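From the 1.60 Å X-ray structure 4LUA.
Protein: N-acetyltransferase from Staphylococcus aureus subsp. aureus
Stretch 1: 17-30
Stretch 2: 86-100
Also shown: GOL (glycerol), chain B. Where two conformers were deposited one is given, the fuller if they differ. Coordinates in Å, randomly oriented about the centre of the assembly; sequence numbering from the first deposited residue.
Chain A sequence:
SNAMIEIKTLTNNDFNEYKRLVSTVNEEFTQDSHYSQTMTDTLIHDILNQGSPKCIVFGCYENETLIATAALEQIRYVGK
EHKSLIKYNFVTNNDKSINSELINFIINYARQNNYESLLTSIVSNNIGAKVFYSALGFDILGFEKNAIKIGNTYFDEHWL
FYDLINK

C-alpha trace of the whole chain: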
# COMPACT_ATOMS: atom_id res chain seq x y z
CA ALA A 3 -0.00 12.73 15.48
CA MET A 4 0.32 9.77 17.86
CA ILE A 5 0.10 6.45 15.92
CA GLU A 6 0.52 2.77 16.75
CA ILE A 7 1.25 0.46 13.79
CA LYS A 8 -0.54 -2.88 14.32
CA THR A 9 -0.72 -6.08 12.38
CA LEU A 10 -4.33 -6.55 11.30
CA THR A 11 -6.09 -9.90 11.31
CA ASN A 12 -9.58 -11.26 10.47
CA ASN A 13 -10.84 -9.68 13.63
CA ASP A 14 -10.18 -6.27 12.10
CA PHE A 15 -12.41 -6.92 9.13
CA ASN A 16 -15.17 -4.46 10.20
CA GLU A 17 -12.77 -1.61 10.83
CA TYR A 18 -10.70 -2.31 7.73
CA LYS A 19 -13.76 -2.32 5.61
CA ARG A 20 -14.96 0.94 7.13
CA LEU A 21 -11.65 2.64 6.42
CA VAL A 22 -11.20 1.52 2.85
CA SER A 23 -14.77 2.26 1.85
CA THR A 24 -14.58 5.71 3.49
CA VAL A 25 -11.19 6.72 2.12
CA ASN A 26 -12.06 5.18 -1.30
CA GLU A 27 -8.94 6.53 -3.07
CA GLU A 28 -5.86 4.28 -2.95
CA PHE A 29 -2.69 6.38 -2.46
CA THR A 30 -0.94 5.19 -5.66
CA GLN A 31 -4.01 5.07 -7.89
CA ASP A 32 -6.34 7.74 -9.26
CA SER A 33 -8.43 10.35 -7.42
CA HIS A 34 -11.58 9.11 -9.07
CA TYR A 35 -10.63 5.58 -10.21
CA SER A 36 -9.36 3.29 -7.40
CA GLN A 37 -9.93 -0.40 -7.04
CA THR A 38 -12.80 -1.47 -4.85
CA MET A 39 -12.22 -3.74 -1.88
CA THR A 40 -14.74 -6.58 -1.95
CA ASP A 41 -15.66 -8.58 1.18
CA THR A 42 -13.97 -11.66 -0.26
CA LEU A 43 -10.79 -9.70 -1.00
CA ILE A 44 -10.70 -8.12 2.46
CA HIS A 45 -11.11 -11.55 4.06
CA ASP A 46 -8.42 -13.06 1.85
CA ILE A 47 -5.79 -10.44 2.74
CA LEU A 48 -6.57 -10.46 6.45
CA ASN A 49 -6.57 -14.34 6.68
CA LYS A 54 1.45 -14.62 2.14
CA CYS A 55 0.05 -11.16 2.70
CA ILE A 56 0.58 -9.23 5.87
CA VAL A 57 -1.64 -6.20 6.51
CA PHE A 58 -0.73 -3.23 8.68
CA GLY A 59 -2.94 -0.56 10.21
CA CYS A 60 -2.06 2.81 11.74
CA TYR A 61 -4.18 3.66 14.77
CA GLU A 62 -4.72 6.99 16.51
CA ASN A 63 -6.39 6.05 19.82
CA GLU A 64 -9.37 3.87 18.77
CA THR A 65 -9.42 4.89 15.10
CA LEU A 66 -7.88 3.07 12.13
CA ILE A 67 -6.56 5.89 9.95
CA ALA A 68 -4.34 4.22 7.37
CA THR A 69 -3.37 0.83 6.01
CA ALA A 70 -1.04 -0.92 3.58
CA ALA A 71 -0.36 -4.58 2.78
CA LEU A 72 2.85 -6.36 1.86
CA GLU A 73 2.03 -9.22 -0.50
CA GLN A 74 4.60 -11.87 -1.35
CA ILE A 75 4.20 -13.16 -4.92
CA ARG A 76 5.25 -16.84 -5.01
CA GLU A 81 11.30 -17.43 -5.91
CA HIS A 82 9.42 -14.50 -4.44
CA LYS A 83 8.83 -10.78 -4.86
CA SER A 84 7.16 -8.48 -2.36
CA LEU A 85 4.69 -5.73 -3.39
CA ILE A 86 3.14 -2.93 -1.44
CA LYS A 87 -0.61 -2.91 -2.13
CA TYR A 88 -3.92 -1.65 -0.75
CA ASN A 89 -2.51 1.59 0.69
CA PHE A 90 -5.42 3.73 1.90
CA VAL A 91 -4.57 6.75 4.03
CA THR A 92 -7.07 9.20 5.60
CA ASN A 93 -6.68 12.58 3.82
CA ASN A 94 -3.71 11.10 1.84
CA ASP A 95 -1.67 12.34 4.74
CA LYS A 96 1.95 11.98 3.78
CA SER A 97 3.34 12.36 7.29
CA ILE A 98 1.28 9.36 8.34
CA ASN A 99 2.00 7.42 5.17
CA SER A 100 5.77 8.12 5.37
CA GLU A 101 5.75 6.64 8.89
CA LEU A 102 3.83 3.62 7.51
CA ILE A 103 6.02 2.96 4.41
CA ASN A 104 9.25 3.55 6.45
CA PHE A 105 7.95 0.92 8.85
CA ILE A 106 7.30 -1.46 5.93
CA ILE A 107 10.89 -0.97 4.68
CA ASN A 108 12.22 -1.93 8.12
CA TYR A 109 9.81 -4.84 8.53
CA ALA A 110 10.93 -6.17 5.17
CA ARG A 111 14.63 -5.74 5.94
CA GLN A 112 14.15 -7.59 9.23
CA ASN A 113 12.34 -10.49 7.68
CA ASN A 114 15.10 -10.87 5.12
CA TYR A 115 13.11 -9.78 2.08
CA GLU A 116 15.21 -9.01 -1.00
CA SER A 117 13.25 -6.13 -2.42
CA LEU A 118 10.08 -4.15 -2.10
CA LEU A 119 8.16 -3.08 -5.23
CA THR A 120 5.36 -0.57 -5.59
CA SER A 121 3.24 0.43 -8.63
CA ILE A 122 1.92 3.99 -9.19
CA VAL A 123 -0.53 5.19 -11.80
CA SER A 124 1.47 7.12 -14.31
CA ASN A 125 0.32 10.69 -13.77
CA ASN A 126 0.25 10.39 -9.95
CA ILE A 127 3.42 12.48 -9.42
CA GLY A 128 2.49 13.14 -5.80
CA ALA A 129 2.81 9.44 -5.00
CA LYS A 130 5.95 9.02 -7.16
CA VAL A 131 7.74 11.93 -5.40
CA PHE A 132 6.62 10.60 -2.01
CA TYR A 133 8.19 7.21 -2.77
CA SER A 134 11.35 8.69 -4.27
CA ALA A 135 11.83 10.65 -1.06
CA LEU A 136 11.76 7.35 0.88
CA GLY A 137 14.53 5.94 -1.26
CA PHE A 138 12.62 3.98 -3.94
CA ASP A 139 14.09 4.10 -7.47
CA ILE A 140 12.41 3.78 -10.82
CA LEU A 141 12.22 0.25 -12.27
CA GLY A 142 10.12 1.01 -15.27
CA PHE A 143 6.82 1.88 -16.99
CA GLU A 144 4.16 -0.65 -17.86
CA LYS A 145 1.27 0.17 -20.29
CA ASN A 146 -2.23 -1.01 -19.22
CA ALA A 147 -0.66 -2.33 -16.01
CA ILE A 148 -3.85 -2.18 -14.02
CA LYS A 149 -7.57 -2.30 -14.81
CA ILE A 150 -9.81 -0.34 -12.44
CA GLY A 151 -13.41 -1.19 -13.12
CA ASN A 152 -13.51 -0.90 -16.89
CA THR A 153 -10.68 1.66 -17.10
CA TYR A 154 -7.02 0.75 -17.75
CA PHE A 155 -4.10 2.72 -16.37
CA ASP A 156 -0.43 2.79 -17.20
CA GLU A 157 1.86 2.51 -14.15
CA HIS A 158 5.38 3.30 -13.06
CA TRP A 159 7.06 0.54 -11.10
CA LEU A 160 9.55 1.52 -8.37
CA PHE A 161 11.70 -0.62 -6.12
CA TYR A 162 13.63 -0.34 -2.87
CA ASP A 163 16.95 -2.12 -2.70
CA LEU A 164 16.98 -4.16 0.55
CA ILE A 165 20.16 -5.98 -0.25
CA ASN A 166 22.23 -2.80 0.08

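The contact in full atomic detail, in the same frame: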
# COMPACT_ATOMS: atom_id res chain seq x y z
N GLU A 17 -13.45 -2.89 10.81
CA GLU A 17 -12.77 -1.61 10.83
C GLU A 17 -12.05 -1.38 9.50
O GLU A 17 -12.04 -0.23 8.95
CB GLU A 17 -11.81 -1.56 12.03
CG GLU A 17 -12.52 -1.52 13.42
CD GLU A 17 -13.17 -2.84 13.90
OE1 GLU A 17 -12.73 -3.95 13.50
OE2 GLU A 17 -14.13 -2.75 14.71
N TYR A 18 -11.48 -2.46 8.96
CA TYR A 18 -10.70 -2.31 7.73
C TYR A 18 -11.71 -1.88 6.69
O TYR A 18 -11.48 -0.93 5.89
CB TYR A 18 -10.03 -3.63 7.38
CG TYR A 18 -9.13 -3.54 6.16
CD1 TYR A 18 -7.79 -3.31 6.30
CD2 TYR A 18 -9.67 -3.72 4.89
CE1 TYR A 18 -6.98 -3.23 5.17
CE2 TYR A 18 -8.89 -3.66 3.76
CZ TYR A 18 -7.53 -3.42 3.92
OH TYR A 18 -6.71 -3.31 2.78
N LYS A 19 -12.87 -2.53 6.72
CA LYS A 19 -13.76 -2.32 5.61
C LYS A 19 -14.31 -0.90 5.73
O LYS A 19 -14.48 -0.20 4.69
CB LYS A 19 -14.90 -3.36 5.65
CG LYS A 19 -15.90 -3.21 4.52
CD LYS A 19 -16.93 -4.37 4.54
CE LYS A 19 -18.12 -3.97 3.75
NZ LYS A 19 -19.18 -5.02 3.76
N ARG A 20 -14.44 -0.41 6.97
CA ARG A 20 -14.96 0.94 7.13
C ARG A 20 -13.92 1.93 6.60
O ARG A 20 -14.28 2.93 5.95
CB ARG A 20 -15.25 1.22 8.59
CG ARG A 20 -15.75 2.62 8.92
CD ARG A 20 -15.96 2.73 10.44
NE ARG A 20 -16.66 1.54 10.97
CZ ARG A 20 -16.18 0.72 11.91
NH1 ARG A 20 -14.98 0.95 12.47
NH2 ARG A 20 -16.89 -0.35 12.31
N LEU A 21 -12.65 1.65 6.87
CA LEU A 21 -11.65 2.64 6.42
C LEU A 21 -11.58 2.70 4.90
O LEU A 21 -11.59 3.80 4.26
CB LEU A 21 -10.26 2.25 6.93
CG LEU A 21 -9.09 3.05 6.35
CD1 LEU A 21 -9.08 4.45 6.99
CD2 LEU A 21 -7.77 2.27 6.62
N VAL A 22 -11.44 1.52 4.29
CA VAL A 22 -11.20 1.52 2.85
C VAL A 22 -12.40 2.01 2.06
O VAL A 22 -12.22 2.68 1.02
CB VAL A 22 -10.64 0.19 2.28
CG1 VAL A 22 -9.29 -0.22 3.04
CG2 VAL A 22 -11.69 -0.91 2.35
N SER A 23 -13.61 1.74 2.54
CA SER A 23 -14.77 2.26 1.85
C SER A 23 -14.90 3.77 2.08
O SER A 23 -15.41 4.47 1.21
CB SER A 23 -16.05 1.52 2.23
OG SER A 23 -16.28 1.60 3.62
N THR A 24 -14.41 4.28 3.21
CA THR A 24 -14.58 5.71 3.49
C THR A 24 -13.51 6.55 2.77
O THR A 24 -13.77 7.58 2.14
CB THR A 24 -14.56 5.99 4.99
OG1 THR A 24 -15.69 5.34 5.60
CG2 THR A 24 -14.68 7.48 5.23
N VAL A 25 -12.29 6.06 2.82
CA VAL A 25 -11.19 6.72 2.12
C VAL A 25 -11.37 6.65 0.56
O VAL A 25 -11.20 7.66 -0.16
CB VAL A 25 -9.90 6.11 2.59
CG1 VAL A 25 -8.71 6.62 1.75
CG2 VAL A 25 -9.76 6.49 4.05
N ASN A 26 -11.69 5.46 0.08
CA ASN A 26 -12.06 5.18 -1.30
C ASN A 26 -10.84 5.23 -2.25
O ASN A 26 -10.60 4.29 -3.02
CB ASN A 26 -13.15 6.14 -1.78
CG ASN A 26 -13.76 5.71 -3.08
OD1 ASN A 26 -14.65 4.87 -3.10
ND2 ASN A 26 -13.27 6.29 -4.20
N GLU A 27 -10.09 6.32 -2.18
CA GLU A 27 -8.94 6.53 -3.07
C GLU A 27 -7.70 5.82 -2.50
O GLU A 27 -7.24 6.07 -1.36
CB GLU A 27 -8.65 8.03 -3.16
CG GLU A 27 -7.48 8.41 -4.03
CD GLU A 27 -7.20 9.92 -4.08
OE1 GLU A 27 -8.11 10.72 -3.74
OE2 GLU A 27 -6.06 10.26 -4.47
N GLU A 28 -7.13 4.94 -3.31
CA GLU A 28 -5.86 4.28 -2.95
C GLU A 28 -4.70 5.23 -3.28
O GLU A 28 -4.72 5.89 -4.31
CB GLU A 28 -5.73 2.99 -3.77
CG GLU A 28 -4.88 1.88 -3.14
CD GLU A 28 -3.41 1.95 -3.52
OE1 GLU A 28 -3.02 2.79 -4.30
OE2 GLU A 28 -2.65 1.10 -2.97
N PHE A 29 -3.72 5.31 -2.36
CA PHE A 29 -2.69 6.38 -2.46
C PHE A 29 -1.89 6.40 -3.77
O PHE A 29 -1.46 7.49 -4.18
CB PHE A 29 -1.73 6.13 -1.27
CG PHE A 29 -0.65 7.19 -1.13
CD1 PHE A 29 -0.91 8.35 -0.43
CD2 PHE A 29 0.61 6.97 -1.68
CE1 PHE A 29 0.13 9.34 -0.27
CE2 PHE A 29 1.61 7.95 -1.54
CZ PHE A 29 1.36 9.09 -0.84
N THR A 30 -1.70 5.24 -4.40
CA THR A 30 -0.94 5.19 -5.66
C THR A 30 -1.80 5.12 -6.87
O THR A 30 -1.25 5.04 -7.98
CB THR A 30 -0.01 3.93 -5.70
OG1 THR A 30 -0.77 2.71 -5.66
CG2 THR A 30 0.92 3.96 -4.47
N ILE A 86 4.02 -3.70 -2.34
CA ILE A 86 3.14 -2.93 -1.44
C ILE A 86 1.85 -2.68 -2.20
O ILE A 86 1.88 -2.29 -3.38
CB ILE A 86 3.83 -1.59 -1.07
CG1 ILE A 86 5.11 -1.86 -0.30
CG2 ILE A 86 2.80 -0.69 -0.28
CD1 ILE A 86 5.99 -0.59 -0.16
N LYS A 87 0.74 -2.97 -1.53
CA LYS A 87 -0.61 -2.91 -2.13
C LYS A 87 -1.59 -2.34 -1.12
O LYS A 87 -1.32 -2.30 0.11
CB LYS A 87 -1.08 -4.36 -2.53
CG LYS A 87 -0.30 -4.81 -3.74
CD LYS A 87 -0.81 -6.11 -4.29
CE LYS A 87 -1.67 -5.92 -5.52
NZ LYS A 87 -2.45 -7.16 -5.81
N TYR A 88 -2.77 -1.99 -1.62
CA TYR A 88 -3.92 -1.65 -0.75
C TYR A 88 -3.55 -0.60 0.28
O TYR A 88 -3.82 -0.74 1.48
CB TYR A 88 -4.47 -2.92 -0.06
CG TYR A 88 -4.74 -4.02 -1.08
CD1 TYR A 88 -5.50 -3.77 -2.22
CD2 TYR A 88 -4.19 -5.28 -0.91
CE1 TYR A 88 -5.73 -4.79 -3.16
CE2 TYR A 88 -4.40 -6.28 -1.85
CZ TYR A 88 -5.16 -6.01 -2.96
OH TYR A 88 -5.38 -7.02 -3.90
N ASN A 89 -2.98 0.50 -0.20
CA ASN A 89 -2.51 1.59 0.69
C ASN A 89 -3.58 2.66 0.68
O ASN A 89 -3.73 3.41 -0.30
CB ASN A 89 -1.18 2.08 0.13
CG ASN A 89 -0.49 3.20 0.96
OD1 ASN A 89 0.31 3.96 0.40
ND2 ASN A 89 -0.84 3.36 2.25
N PHE A 90 -4.38 2.70 1.76
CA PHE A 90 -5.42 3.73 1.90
C PHE A 90 -5.10 4.55 3.11
O PHE A 90 -4.91 4.00 4.21
CB PHE A 90 -6.81 3.05 2.09
CG PHE A 90 -7.25 2.26 0.88
CD1 PHE A 90 -8.02 2.84 -0.11
CD2 PHE A 90 -6.89 0.92 0.77
CE1 PHE A 90 -8.43 2.10 -1.25
CE2 PHE A 90 -7.29 0.18 -0.35
CZ PHE A 90 -8.06 0.75 -1.35
N VAL A 91 -5.03 5.88 2.94
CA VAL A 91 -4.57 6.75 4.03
C VAL A 91 -5.58 7.88 4.18
O VAL A 91 -5.87 8.56 3.19
CB VAL A 91 -3.25 7.41 3.64
CG1 VAL A 91 -2.72 8.22 4.83
CG2 VAL A 91 -2.27 6.40 3.12
N THR A 92 -6.14 8.09 5.38
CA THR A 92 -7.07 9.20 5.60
C THR A 92 -6.41 10.50 5.15
O THR A 92 -5.28 10.77 5.51
CB THR A 92 -7.52 9.25 7.06
OG1 THR A 92 -8.22 8.02 7.35
CG2 THR A 92 -8.51 10.43 7.25
N ASN A 93 -7.15 11.28 4.34
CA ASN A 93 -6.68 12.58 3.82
C ASN A 93 -5.39 12.48 2.98
O ASN A 93 -4.75 13.52 2.75
CB ASN A 93 -6.40 13.57 4.96
CG ASN A 93 -7.61 13.85 5.86
OD1 ASN A 93 -8.74 13.89 5.39
ND2 ASN A 93 -7.37 14.05 7.17
N ASN A 94 -5.01 11.29 2.51
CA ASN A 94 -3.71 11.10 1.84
C ASN A 94 -2.56 11.73 2.59
O ASN A 94 -1.60 12.32 2.00
CB ASN A 94 -3.69 11.64 0.40
CG ASN A 94 -4.14 10.61 -0.63
OD1 ASN A 94 -4.14 9.41 -0.37
ND2 ASN A 94 -4.42 11.08 -1.84
N ASP A 95 -2.64 11.68 3.92
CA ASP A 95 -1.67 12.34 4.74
C ASP A 95 -0.29 11.72 4.59
O ASP A 95 -0.06 10.53 4.92
CB ASP A 95 -2.14 12.26 6.21
CG ASP A 95 -1.28 13.07 7.16
OD1 ASP A 95 -0.05 12.89 7.21
OD2 ASP A 95 -1.81 13.91 7.93
N LYS A 96 0.63 12.53 4.07
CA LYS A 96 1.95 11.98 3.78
C LYS A 96 2.84 11.83 4.98
O LYS A 96 3.79 11.05 4.92
CB LYS A 96 2.64 12.86 2.75
CG LYS A 96 2.02 12.70 1.39
CD LYS A 96 2.69 13.67 0.42
CE LYS A 96 1.64 14.34 -0.37
NZ LYS A 96 2.22 15.06 -1.53
N SER A 97 2.59 12.58 6.05
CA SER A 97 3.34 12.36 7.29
C SER A 97 3.03 10.97 7.84
O SER A 97 3.94 10.15 8.16
CB SER A 97 2.99 13.41 8.33
OG SER A 97 3.97 13.37 9.35
N ILE A 98 1.73 10.68 7.90
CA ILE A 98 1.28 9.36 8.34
C ILE A 98 1.79 8.27 7.39
O ILE A 98 2.34 7.23 7.81
CB ILE A 98 -0.30 9.27 8.37
CG1 ILE A 98 -0.90 10.30 9.32
CG2 ILE A 98 -0.78 7.84 8.76
CD1 ILE A 98 -0.48 10.09 10.64
N ASN A 99 1.61 8.48 6.08
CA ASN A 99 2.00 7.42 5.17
C ASN A 99 3.51 7.23 5.16
O ASN A 99 3.97 6.10 4.94
CB ASN A 99 1.47 7.65 3.72
CG ASN A 99 1.18 6.34 3.00
OD1 ASN A 99 0.79 5.35 3.65
ND2 ASN A 99 1.38 6.32 1.67
N SER A 100 4.30 8.29 5.36
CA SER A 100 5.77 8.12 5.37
C SER A 100 6.13 7.27 6.57
O SER A 100 7.04 6.42 6.44
CB SER A 100 6.51 9.47 5.47
OG SER A 100 6.42 10.13 4.21
C1 GOL B . 0.14 12.61 -2.90
O1 GOL B . 0.29 14.05 -3.08
C2 GOL B . -1.02 12.07 -3.76
O2 GOL B . -0.79 12.39 -5.14
C3 GOL B . -1.21 10.54 -3.52
O3 GOL B . -2.35 10.11 -4.24
O HOH W 1 -4.14 -2.74 3.36
O HOH W 2 -5.09 6.81 0.21

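Stretch 1 enters as a helix that runs to Val25. Asn26 leaves helical geometry with positive phi, and an extended segment follows. Stretch 2 begins as a strand, 86-91, then turns into a helix from Lys96. Helix and strand cross at 74°, with their axes 8.3 Å apart at closest approach. The segment after the first helix reaches the strand directly. Phe29 N donates to Asn89 O at 2.8 Å, nearly straight. Asn89 N donates to Glu28 OE2 at 2.9 Å, so a carboxylate takes up a strand amide. The other carboxylate oxygen, Glu28 OE1, accepts from Thr30 N (2.8 Å) and Thr30 OG1 (2.6 Å). Glu28 is buried, but both its oxygens are satisfied.

Two phenylalanines bury the most surface. The Phe90 ring lies between Val22 CB over one face and Glu28 CG over the opposite face, 4.1 and 4.0 Å from its centroid. Here the aliphatic part of Glu28 packs while its carboxylate accepts a hydrogen bond from the Asn89 backbone amide. Val25 CG1 sits at the ring edge, 4.1 Å from Phe90 CB.

Phe29 points toward stretch 2. Asn99 ND2 lies over one face of its ring, 3.5 Å from Phe29 CD2, and glycerol over the other. Asn99 and Asn89 pair through two side-chain amide hydrogen bonds: Asn99 ND2 to Asn89 OD1 and Asn89 ND2 to Asn99 OD1, both 2.9 Å.

Beyond the strand, Asn94 ND2 donates to Glu27 OE2 at 3.2 Å. Water 2 joins Glu27 O, Val91 N and Asn94 OD1. Water 1 bridges Tyr18 OH (2.7 Å) and Tyr88 O (2.8 Å), linking the helix to the strand. Glycerol, probably from the crystallisation liquor, adds another link: its O3 donates to Phe29 O at 2.8 Å, and Lys96 NZ donates to its O1 at 2.7 Å.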